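Local coordinates for protein CRISPR system Cmr subunit Cmr6 (Pyrococcus furiosus, PDB 4W8V) that binds RNA and, with Cmr1, caps the elongated type III-B Cmr ribonucleoprotein complex that defends the archaeon against invading nucleic acids, at residues 81-86 against 94-99; 203-208 against 220-225. All coordinates share one frame; numbering follows the deposited sequence.

Contact 1: 81-86 against 94-99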
loop_
_atom_site.group_PDB
_atom_site.type_symbol
_atom_site.label_atom_id
_atom_site.label_comp_id
_atom_site.label_asym_id
_atom_site.label_seq_id
_atom_site.Cartn_x
_atom_site.Cartn_y
_atom_site.Cartn_z
ATOM N N ALA A 81 0.115 16.043 -7.079
ATOM C CA ALA A 81 0.350 14.712 -6.528
ATOM C C ALA A 81 1.781 14.283 -6.779
ATOM O O ALA A 81 2.423 13.691 -5.910
ATOM C CB ALA A 81 -0.617 13.700 -7.123
ATOM N N LYS A 82 2.281 14.598 -7.967
ATOM C CA LYS A 82 3.636 14.237 -8.337
ATOM C C LYS A 82 4.616 15.009 -7.462
ATOM O O LYS A 82 5.648 14.489 -7.038
ATOM C CB LYS A 82 3.879 14.515 -9.821
ATOM C CG LYS A 82 5.253 14.060 -10.291
ATOM C CD LYS A 82 5.320 13.874 -11.803
ATOM C CE LYS A 82 6.597 13.119 -12.193
ATOM N NZ LYS A 82 7.839 13.749 -11.647
ATOM N N THR A 83 4.264 16.254 -7.167
ATOM C CA THR A 83 5.062 17.091 -6.291
ATOM C C THR A 83 5.149 16.512 -4.885
ATOM O O THR A 83 6.230 16.426 -4.321
ATOM C CB THR A 83 4.490 18.513 -6.206
ATOM O OG1 THR A 83 4.571 19.127 -7.491
ATOM C CG2 THR A 83 5.269 19.344 -5.205
ATOM N N VAL A 84 4.013 16.130 -4.313
ATOM C CA VAL A 84 3.997 15.593 -2.957
ATOM C C VAL A 84 4.765 14.268 -2.904
ATOM O O VAL A 84 5.540 14.023 -1.986
ATOM C CB VAL A 84 2.550 15.378 -2.440
ATOM C CG1 VAL A 84 2.562 14.762 -1.038
ATOM C CG2 VAL A 84 1.776 16.697 -2.433
ATOM N N GLN A 85 4.559 13.430 -3.916
ATOM C CA GLN A 85 5.189 12.117 -3.994
ATOM C C GLN A 85 6.709 12.266 -4.082
ATOM O O GLN A 85 7.451 11.695 -3.265
ATOM C CB GLN A 85 4.614 11.343 -5.199
ATOM C CG GLN A 85 5.293 10.040 -5.578
ATOM C CD GLN A 85 5.095 9.710 -7.051
ATOM O OE1 GLN A 85 5.738 10.303 -7.922
ATOM N NE2 GLN A 85 4.193 8.791 -7.339
ATOM N N ASP A 86 7.174 13.073 -5.038
ATOM C CA ASP A 86 8.614 13.305 -5.216
ATOM C C ASP A 86 9.237 13.906 -3.973
ATOM O O ASP A 86 10.380 13.590 -3.643
ATOM C CB ASP A 86 8.883 14.221 -6.417
ATOM C CG ASP A 86 8.680 13.519 -7.739
ATOM O OD1 ASP A 86 8.478 12.288 -7.738
ATOM O OD2 ASP A 86 8.742 14.195 -8.793
ATOM N N LYS A 94 9.119 18.311 4.421
ATOM C CA LYS A 94 8.883 19.438 5.322
ATOM C C LYS A 94 9.034 20.775 4.601
ATOM O O LYS A 94 8.174 21.645 4.701
ATOM C CB LYS A 94 9.840 19.367 6.512
ATOM C CG LYS A 94 9.319 20.032 7.766
ATOM C CD LYS A 94 8.037 19.369 8.236
ATOM C CE LYS A 94 7.451 20.097 9.431
ATOM N NZ LYS A 94 8.397 20.119 10.579
ATOM N N GLU A 95 10.125 20.917 3.860
ATOM C CA GLU A 95 10.429 22.137 3.125
ATOM C C GLU A 95 9.415 22.411 2.020
ATOM O O GLU A 95 8.869 23.509 1.929
ATOM C CB GLU A 95 11.840 22.050 2.534
ATOM N N ILE A 96 9.162 21.406 1.188
ATOM C CA ILE A 96 8.327 21.583 0.003
ATOM C C ILE A 96 6.846 21.763 0.334
ATOM O O ILE A 96 6.135 22.498 -0.356
ATOM C CB ILE A 96 8.488 20.390 -0.971
ATOM C CG1 ILE A 96 9.974 20.111 -1.219
ATOM C CG2 ILE A 96 7.771 20.662 -2.288
ATOM C CD1 ILE A 96 10.253 19.165 -2.365
ATOM N N LEU A 97 6.375 21.108 1.388
ATOM C CA LEU A 97 4.959 21.200 1.742
ATOM C C LEU A 97 4.705 22.148 2.910
ATOM O O LEU A 97 3.715 22.004 3.633
ATOM C CB LEU A 97 4.406 19.819 2.079
ATOM C CG LEU A 97 4.689 18.725 1.057
ATOM C CD1 LEU A 97 3.945 17.478 1.459
ATOM C CD2 LEU A 97 4.295 19.165 -0.346
ATOM N N SER A 98 5.601 23.114 3.084
ATOM C CA SER A 98 5.521 24.062 4.190
ATOM C C SER A 98 4.180 24.785 4.223
ATOM O O SER A 98 3.565 24.925 5.282
ATOM C CB SER A 98 6.664 25.078 4.098
ATOM O OG SER A 98 6.671 25.726 2.834
ATOM N N ASN A 99 3.725 25.216 3.051
ATOM C CA ASN A 99 2.535 26.051 2.938
ATOM C C ASN A 99 1.253 25.249 2.716
ATOM O O ASN A 99 0.262 25.765 2.202
ATOM C CB ASN A 99 2.723 27.059 1.804
ATOM C CG ASN A 99 4.076 27.745 1.855
ATOM O OD1 ASN A 99 4.666 27.906 2.927
ATOM N ND2 ASN A 99 4.579 28.146 0.693
#

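Contact 2: 203-208 against 220-225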
loop_
_atom_site.group_PDB
_atom_site.type_symbol
_atom_site.label_atom_id
_atom_site.label_comp_id
_atom_site.label_asym_id
_atom_site.label_seq_id
_atom_site.Cartn_x
_atom_site.Cartn_y
_atom_site.Cartn_z
ATOM N N PHE A 203 -5.737 -13.206 5.351
ATOM C CA PHE A 203 -4.369 -12.743 5.502
ATOM C C PHE A 203 -4.201 -12.078 6.858
ATOM O O PHE A 203 -5.101 -11.399 7.339
ATOM C CB PHE A 203 -3.976 -11.747 4.380
ATOM C CG PHE A 203 -3.724 -12.398 3.057
ATOM C CD1 PHE A 203 -4.777 -12.836 2.279
ATOM C CD2 PHE A 203 -2.433 -12.579 2.592
ATOM C CE1 PHE A 203 -4.545 -13.457 1.067
ATOM C CE2 PHE A 203 -2.188 -13.193 1.380
ATOM C CZ PHE A 203 -3.238 -13.630 0.616
ATOM N N LEU A 204 -3.037 -12.269 7.467
ATOM C CA LEU A 204 -2.645 -11.466 8.614
ATOM C C LEU A 204 -1.869 -10.230 8.148
ATOM O O LEU A 204 -0.940 -10.331 7.362
ATOM C CB LEU A 204 -1.799 -12.287 9.577
ATOM C CG LEU A 204 -1.594 -11.688 10.963
ATOM C CD1 LEU A 204 -2.854 -11.872 11.793
ATOM C CD2 LEU A 204 -0.423 -12.349 11.630
ATOM N N VAL A 205 -2.248 -9.071 8.665
ATOM C CA VAL A 205 -1.677 -7.796 8.269
ATOM C C VAL A 205 -1.204 -7.054 9.507
ATOM O O VAL A 205 -1.949 -6.940 10.482
ATOM C CB VAL A 205 -2.706 -6.932 7.522
ATOM C CG1 VAL A 205 -2.149 -5.543 7.237
ATOM C CG2 VAL A 205 -3.171 -7.629 6.232
ATOM N N ALA A 206 0.025 -6.549 9.487
ATOM C CA ALA A 206 0.587 -5.952 10.689
ATOM C C ALA A 206 1.627 -4.882 10.427
ATOM O O ALA A 206 2.327 -4.908 9.424
ATOM C CB ALA A 206 1.203 -7.047 11.560
ATOM N N VAL A 207 1.743 -3.959 11.373
ATOM C CA VAL A 207 2.808 -2.972 11.376
ATOM C C VAL A 207 3.395 -2.893 12.787
ATOM O O VAL A 207 2.715 -3.200 13.743
ATOM C CB VAL A 207 2.310 -1.574 10.927
ATOM C CG1 VAL A 207 1.763 -1.629 9.505
ATOM C CG2 VAL A 207 1.270 -1.018 11.887
ATOM N N GLY A 208 4.653 -2.480 12.906
ATOM C CA GLY A 208 5.318 -2.434 14.195
ATOM C C GLY A 208 6.175 -1.205 14.423
ATOM O O GLY A 208 6.653 -0.580 13.480
ATOM N N SER A 220 -3.962 2.240 10.596
ATOM C CA SER A 220 -5.233 2.775 10.137
ATOM C C SER A 220 -5.122 3.210 8.681
ATOM O O SER A 220 -6.047 3.045 7.896
ATOM C CB SER A 220 -5.663 3.942 11.024
ATOM O OG SER A 220 -6.197 3.468 12.242
ATOM N N LEU A 221 -3.966 3.744 8.325
ATOM C CA LEU A 221 -3.707 4.086 6.947
ATOM C C LEU A 221 -3.651 2.818 6.095
ATOM O O LEU A 221 -4.170 2.789 4.989
ATOM C CB LEU A 221 -2.411 4.896 6.836
ATOM C CG LEU A 221 -2.513 6.338 7.343
ATOM C CD1 LEU A 221 -1.173 7.028 7.252
ATOM C CD2 LEU A 221 -3.582 7.110 6.562
ATOM N N VAL A 222 -3.055 1.758 6.625
ATOM C CA VAL A 222 -2.913 0.513 5.874
ATOM C C VAL A 222 -4.282 -0.108 5.595
ATOM O O VAL A 222 -4.559 -0.568 4.475
ATOM C CB VAL A 222 -2.013 -0.471 6.643
ATOM C CG1 VAL A 222 -2.197 -1.906 6.156
ATOM C CG2 VAL A 222 -0.562 -0.033 6.542
ATOM N N LYS A 223 -5.134 -0.100 6.623
ATOM C CA LYS A 223 -6.528 -0.483 6.504
ATOM C C LYS A 223 -7.189 0.270 5.371
ATOM O O LYS A 223 -7.816 -0.317 4.486
ATOM C CB LYS A 223 -7.293 -0.181 7.804
ATOM C CG LYS A 223 -7.576 -1.369 8.705
ATOM C CD LYS A 223 -8.326 -0.945 9.979
ATOM C CE LYS A 223 -9.816 -0.742 9.716
ATOM N NZ LYS A 223 -10.515 -2.030 9.439
ATOM N N LEU A 224 -7.092 1.589 5.458
ATOM C CA LEU A 224 -7.688 2.483 4.488
ATOM C C LEU A 224 -7.205 2.133 3.083
ATOM O O LEU A 224 -7.989 2.019 2.145
ATOM C CB LEU A 224 -7.343 3.929 4.852
ATOM C CG LEU A 224 -7.964 5.102 4.108
ATOM C CD1 LEU A 224 -9.469 4.931 3.969
ATOM C CD2 LEU A 224 -7.624 6.365 4.875
ATOM N N ALA A 225 -5.906 1.918 2.950
ATOM C CA ALA A 225 -5.308 1.675 1.639
ATOM C C ALA A 225 -5.690 0.303 1.051
ATOM O O ALA A 225 -5.873 0.170 -0.159
ATOM C CB ALA A 225 -3.781 1.827 1.739
#

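Contact 1: 81-86 against 94-99
Val84 and Leu97 meet crosswise, their side chains at about a right angle, in the C-terminal, RAMP-superfamily part of Cmr6: helix 77-90 is followed by the one-turn helix 93-96, whose last residue Ile96 and the next, Leu97, pack back on the longer helix. The two leucine methyls divide the work. Leu97 CD1 approaches Val84 CG1 at 3.9 Å, while Leu97 CD2 faces Val84 CG2 at 4.1 Å, so the two forks meet methyl to methyl, one pair on each branch. Leu97 is the first residue after its helix to leave helical angles (phi -102°, psi 26°), and its CB points toward helix 77-90. Val84 and Leu97 also have the closest CA atoms of the two segments, 7.4 Å apart.

Beside this buried pair, Thr83 and Ile96 form a more exposed margin. The chi1 of Thr83, -64° to OG1, sets the hydroxyl beside the backbone N and CG2 anti to it; OG1 bonds to the carbonyl of Lys79 in its own helix, leaving the methyl for the apolar side. The pairing buries 158 Å² in all, and every contact in it is apolar. Val84 also rests on Tyr64 and Leu67 of helix 52-68, while Leu97 touches Phe88 of helix 77-90 and Ile126 of helix 122-133, so two further helices adjoin the pair. At its outer margin, Thr83 CG2 and Ile96 CG2 stand 4.1 Å apart, methyl against methyl.

Contact 2: 203-208 against 220-225
Val222 supplies the whole helical side of this contact, with 50 Å² buried, and it uses one methyl for each of two valines on the strand. CG1 of Val222 lies 3.8 Å from CG1 of Val205, and CG2 of Val222 lies 4.1 Å from CG1 of Val207. Val205 and Val207 bury nearly equal areas, 26 and 24 Å², consistent with Val222 lying between them. In each pair the side chains run in opposite directions and pass alongside each other, and the CB atoms of all three valines point toward the opposing segment.

The torsions show how the strand presents these methyls. Val205 turns toward Val222 the methyl that is trans to its backbone N (chi1 174°), whereas Val207, at chi1 -61°, turns the one opposite its carbonyl carbon. Alternation along the extended chain explains the spacing: Val205 and Val207 share one face of the sheet, and the CB of Ala206 points away from the helix.

This is a helix packed on one face of an antiparallel four-stranded sheet, in the ferredoxin-like manner expected of a RAMP protein. Strand 202-209 is an inner strand, and Val205 and Val207 make backbone hydrogen bonds to Gly17 and Ile15 of strand 13-21. Helix 212-228 follows directly, so strand and helix are consecutive elements.

All three valines are buried. On the sheet side, Val205 also touches Phe19 of strand 13-21. Further apolar cover for Val222 comes from Ile55 and Thr59 of helix 52-68 and, from the neighbouring strand 143-149, the side chain of Phe144.

How the contacts relate
From the N terminus, the chain first lays down strand 13-21 and helix 52-68. Contact 1 then closes a short loop of seven residues, five of them helical. After helix 122-133 and strand 143-149 the chain reaches contact 2, which closes a second local excursion, eleven residues long, from strand 202-209 to helix 212-228. The two follow in series, neither nesting nor crossing, with centres about 24 Å apart and nearest atoms about 12 Å apart. Helix 52-68 joins them indirectly: it packs on Val84 in contact 1 and on Val222 in contact 2. Contact 1 thus belongs to a peripheral helical region, contact 2 to the central sheet.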